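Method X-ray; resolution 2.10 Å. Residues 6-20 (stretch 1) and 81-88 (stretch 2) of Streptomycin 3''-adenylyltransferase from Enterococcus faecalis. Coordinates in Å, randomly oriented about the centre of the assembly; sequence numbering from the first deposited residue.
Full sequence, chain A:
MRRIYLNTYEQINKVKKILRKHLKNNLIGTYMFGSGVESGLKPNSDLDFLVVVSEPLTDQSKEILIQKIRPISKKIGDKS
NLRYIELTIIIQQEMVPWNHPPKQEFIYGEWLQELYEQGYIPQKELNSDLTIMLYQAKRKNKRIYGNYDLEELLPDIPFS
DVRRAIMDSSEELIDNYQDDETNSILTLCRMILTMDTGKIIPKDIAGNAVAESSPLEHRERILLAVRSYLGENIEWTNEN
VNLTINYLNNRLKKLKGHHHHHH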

# COMPACT_ATOMS: atom_id res chain seq x y z
N LEU A 6 6.16 21.20 6.61
CA LEU A 6 4.81 20.77 6.96
C LEU A 6 4.85 19.66 8.00
O LEU A 6 5.76 18.82 8.05
CB LEU A 6 4.06 20.29 5.71
CG LEU A 6 3.19 21.33 4.99
CD1 LEU A 6 2.35 20.65 3.91
CD2 LEU A 6 2.29 22.10 5.94
N ASN A 7 3.82 19.65 8.85
CA ASN A 7 3.71 18.68 9.93
C ASN A 7 2.80 17.52 9.52
O ASN A 7 2.07 17.57 8.53
CB ASN A 7 3.14 19.34 11.21
CG ASN A 7 1.80 19.97 10.94
OD1 ASN A 7 1.50 20.17 9.79
ND2 ASN A 7 0.98 20.26 11.96
N THR A 8 2.80 16.47 10.34
CA THR A 8 1.88 15.38 10.07
C THR A 8 0.43 15.88 10.03
O THR A 8 -0.38 15.40 9.23
CB THR A 8 2.03 14.29 11.12
OG1 THR A 8 3.33 13.68 11.05
CG2 THR A 8 0.96 13.21 10.92
N TYR A 9 0.10 16.84 10.90
CA TYR A 9 -1.28 17.29 11.01
C TYR A 9 -1.70 18.11 9.80
O TYR A 9 -2.82 17.97 9.31
CB TYR A 9 -1.47 18.10 12.30
CG TYR A 9 -2.83 18.76 12.39
CD1 TYR A 9 -3.93 18.08 12.92
CD2 TYR A 9 -3.02 20.05 11.92
CE1 TYR A 9 -5.18 18.68 12.98
CE2 TYR A 9 -4.27 20.66 11.99
CZ TYR A 9 -5.34 19.97 12.52
OH TYR A 9 -6.58 20.57 12.58
N GLU A 10 -0.81 18.98 9.30
CA GLU A 10 -1.16 19.75 8.11
C GLU A 10 -1.18 18.86 6.87
O GLU A 10 -1.99 19.07 5.96
CB GLU A 10 -0.19 20.92 7.89
CG GLU A 10 -0.26 22.08 8.87
CD GLU A 10 1.03 22.92 8.84
OE1 GLU A 10 2.14 22.35 8.91
OE2 GLU A 10 0.94 24.17 8.75
N GLN A 11 -0.28 17.87 6.81
CA GLN A 11 -0.29 16.91 5.70
C GLN A 11 -1.68 16.32 5.53
O GLN A 11 -2.30 16.42 4.47
CB GLN A 11 0.72 15.80 5.95
CG GLN A 11 2.15 16.15 5.59
CD GLN A 11 2.98 14.95 5.28
OE1 GLN A 11 3.52 14.31 6.19
NE2 GLN A 11 3.10 14.61 3.97
N ILE A 12 -2.22 15.74 6.62
CA ILE A 12 -3.53 15.11 6.54
C ILE A 12 -4.60 16.14 6.23
O ILE A 12 -5.52 15.88 5.44
CB ILE A 12 -3.84 14.36 7.84
CG1 ILE A 12 -2.77 13.31 8.11
CG2 ILE A 12 -5.21 13.71 7.76
CD1 ILE A 12 -2.99 12.54 9.39
N ASN A 13 -4.51 17.32 6.83
CA ASN A 13 -5.57 18.31 6.67
C ASN A 13 -5.61 18.86 5.25
O ASN A 13 -6.69 19.07 4.69
CB ASN A 13 -5.38 19.45 7.67
CG ASN A 13 -6.67 20.17 7.96
OD1 ASN A 13 -6.84 21.33 7.57
ND2 ASN A 13 -7.60 19.49 8.63
N LYS A 14 -4.44 19.10 4.65
CA LYS A 14 -4.41 19.57 3.26
C LYS A 14 -4.98 18.52 2.32
O LYS A 14 -5.66 18.86 1.35
CB LYS A 14 -2.98 19.92 2.86
CG LYS A 14 -2.70 21.42 2.81
CD LYS A 14 -1.32 21.77 3.32
CE LYS A 14 -1.13 23.26 3.53
NZ LYS A 14 -1.37 24.05 2.26
N VAL A 15 -4.73 17.23 2.59
CA VAL A 15 -5.30 16.18 1.75
C VAL A 15 -6.82 16.21 1.82
O VAL A 15 -7.51 16.08 0.80
CB VAL A 15 -4.75 14.80 2.16
CG1 VAL A 15 -5.52 13.68 1.43
CG2 VAL A 15 -3.25 14.71 1.85
N LYS A 16 -7.37 16.39 3.02
CA LYS A 16 -8.83 16.42 3.19
C LYS A 16 -9.44 17.57 2.40
O LYS A 16 -10.49 17.41 1.77
CB LYS A 16 -9.19 16.55 4.66
CG LYS A 16 -8.60 15.48 5.56
CD LYS A 16 -8.66 15.90 7.04
CE LYS A 16 -10.04 16.41 7.44
NZ LYS A 16 -10.11 16.74 8.90
N LYS A 17 -8.81 18.74 2.44
CA LYS A 17 -9.38 19.90 1.79
C LYS A 17 -9.21 19.83 0.28
O LYS A 17 -10.11 20.22 -0.48
CB LYS A 17 -8.76 21.17 2.36
CG LYS A 17 -9.11 21.37 3.85
CD LYS A 17 -8.26 22.42 4.52
CE LYS A 17 -8.83 22.84 5.87
NZ LYS A 17 -10.20 23.43 5.76
N ILE A 18 -8.07 19.31 -0.19
CA ILE A 18 -7.91 19.07 -1.62
C ILE A 18 -9.07 18.24 -2.13
O ILE A 18 -9.78 18.63 -3.07
CB ILE A 18 -6.57 18.37 -1.91
CG1 ILE A 18 -5.41 19.36 -1.74
CG2 ILE A 18 -6.57 17.80 -3.34
CD1 ILE A 18 -4.10 18.69 -1.39
N LEU A 19 -9.30 17.08 -1.51
CA LEU A 19 -10.32 16.17 -2.02
C LEU A 19 -11.69 16.83 -2.00
O LEU A 19 -12.50 16.63 -2.91
CB LEU A 19 -10.33 14.88 -1.21
CG LEU A 19 -9.08 14.01 -1.35
CD1 LEU A 19 -8.90 13.17 -0.10
CD2 LEU A 19 -9.19 13.13 -2.59
N ARG A 20 -11.95 17.63 -0.97
CA ARG A 20 -13.25 18.28 -0.83
C ARG A 20 -13.41 19.41 -1.83
O ARG A 20 -14.44 19.51 -2.52
CB ARG A 20 -13.40 18.79 0.60
CG ARG A 20 -13.99 17.78 1.53
CD ARG A 20 -15.42 18.15 1.82
NE ARG A 20 -15.53 18.80 3.12
CZ ARG A 20 -16.51 19.62 3.46
NH1 ARG A 20 -17.49 19.89 2.60
NH2 ARG A 20 -16.53 20.16 4.67
N ASN A 81 11.44 15.67 6.57
CA ASN A 81 10.70 14.99 7.62
C ASN A 81 9.27 14.69 7.22
O ASN A 81 8.51 14.13 8.02
CB ASN A 81 10.72 15.82 8.91
CG ASN A 81 12.12 16.25 9.31
OD1 ASN A 81 12.74 15.65 10.19
ND2 ASN A 81 12.64 17.28 8.66
N LEU A 82 8.87 15.05 6.00
CA LEU A 82 7.53 14.75 5.53
C LEU A 82 7.31 13.24 5.47
O LEU A 82 8.26 12.44 5.52
CB LEU A 82 7.32 15.34 4.14
CG LEU A 82 6.87 16.79 3.98
CD1 LEU A 82 6.80 17.08 2.46
CD2 LEU A 82 5.55 17.05 4.64
N ARG A 83 6.05 12.85 5.37
CA ARG A 83 5.68 11.46 5.16
C ARG A 83 5.26 11.24 3.71
O ARG A 83 4.83 12.17 3.03
CB ARG A 83 4.53 11.06 6.09
CG ARG A 83 4.73 11.50 7.55
CD ARG A 83 3.47 11.26 8.37
NE ARG A 83 3.69 11.46 9.81
CZ ARG A 83 4.08 10.51 10.65
NH1 ARG A 83 4.31 9.29 10.20
NH2 ARG A 83 4.24 10.79 11.94
N TYR A 84 5.39 10.00 3.25
CA TYR A 84 4.83 9.65 1.94
C TYR A 84 3.32 9.66 2.03
O TYR A 84 2.73 9.14 2.98
CB TYR A 84 5.30 8.26 1.50
CG TYR A 84 6.75 8.16 1.12
CD1 TYR A 84 7.28 8.91 0.07
CD2 TYR A 84 7.59 7.29 1.79
CE1 TYR A 84 8.60 8.80 -0.28
CE2 TYR A 84 8.91 7.18 1.45
CZ TYR A 84 9.42 7.93 0.42
OH TYR A 84 10.75 7.80 0.08
N ILE A 85 2.67 10.25 1.03
CA ILE A 85 1.23 10.13 0.85
C ILE A 85 0.95 9.10 -0.25
O ILE A 85 1.49 9.19 -1.35
CB ILE A 85 0.60 11.48 0.49
CG1 ILE A 85 0.69 12.45 1.69
CG2 ILE A 85 -0.86 11.30 0.09
CD1 ILE A 85 0.30 13.83 1.32
N GLU A 86 0.11 8.12 0.07
CA GLU A 86 -0.43 7.18 -0.90
C GLU A 86 -1.94 7.31 -0.84
O GLU A 86 -2.53 7.26 0.25
CB GLU A 86 0.01 5.76 -0.55
CG GLU A 86 0.22 4.84 -1.72
CD GLU A 86 0.90 3.57 -1.28
OE1 GLU A 86 2.11 3.62 -0.93
OE2 GLU A 86 0.23 2.52 -1.25
N LEU A 87 -2.56 7.53 -1.99
CA LEU A 87 -4.00 7.76 -2.04
C LEU A 87 -4.61 7.01 -3.21
O LEU A 87 -4.20 7.21 -4.36
CB LEU A 87 -4.31 9.25 -2.19
CG LEU A 87 -5.79 9.65 -2.11
CD1 LEU A 87 -5.96 10.93 -1.27
CD2 LEU A 87 -6.36 9.86 -3.48
N THR A 88 -5.63 6.20 -2.92
CA THR A 88 -6.37 5.42 -3.90
C THR A 88 -7.82 5.87 -3.92
O THR A 88 -8.42 6.14 -2.87
CB THR A 88 -6.32 3.92 -3.58
OG1 THR A 88 -4.96 3.48 -3.57
CG2 THR A 88 -7.11 3.13 -4.61

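The helix of residues 8-20 lies along stretch 2 so that its direction and that of strand 85-88 differ by 26°, with an axial approach of 11.2 Å. That spacing leaves room for one layer of interlocking side chains, and the contact buries 475 Å² summed over both sides. The CA-to-CB bonds of Gln-11, Val-15 and Leu-19, four residues apart and so on one face of the helix, point toward stretch 2; those of Arg-83, Ile-85 and Leu-87, alternating along the chain, point back toward the helix.

The deeper part is apolar and stepped. Val-15 is the bump between two strand side chains: its CG2 lies 3.7 Å from Ile-85 CD1, and its CG1 lies 3.9 Å from Leu-87 CD1. A branched residue suits this place because its two methyls diverge directly from CB, each meeting a different neighbour. Leu-87 CD1 in turn sits in the notch between the side chains of Val-15 and Leu-19, one turn apart, since Leu-19 CD1 also approaches it at 3.9 Å. These distances are ordinary van der Waals contacts, and all four residues are buried.

Gln-11 has the most surface covered by the other stretch, 92 Å², and joins the apolar layer to the polar end. Its amide pairs with the backbone of Arg-83 in both directions: Arg-83 N donates to Gln-11 OE1 (3.0 Å, 154° at the hydrogen), and Gln-11 NE2 donates to Arg-83 O (3.1 Å, 176°). A primary amide carries a donor and an acceptor side by side, which matches the N and O of a single residue and satisfies both groups in a buried site. The same side chain packs on its neighbours, with Gln-11 CD 3.4 Å from Leu-82 CD2 and Gln-11 NE2 3.9 Å from Ile-85 CD1.

Leu-82 fills the gap beside this amide. Its CA-to-CB bond points sideways, but with chi1 at -85° and chi2 t (178°) the end of the side chain comes nearer the helix, and its CD2 also reaches Leu-6 CB at 3.7 Å. The apolar contact thereby extends to the more exposed margin.

The extended side chain of Arg-83, with chi2 and chi3 both t (171°), runs out to Thr-8 in the first turn. Arg-83 NE donates to Thr-8 OG1 at 2.6 Å and 168°, a short, nearly linear bond; Arg-83 NH2 adds a weak one to the same Thr-8 OG1 at 3.2 Å and 129°. The hydroxyl oxygen lies near the guanidinium plane, at its edge, where the N-H groups point.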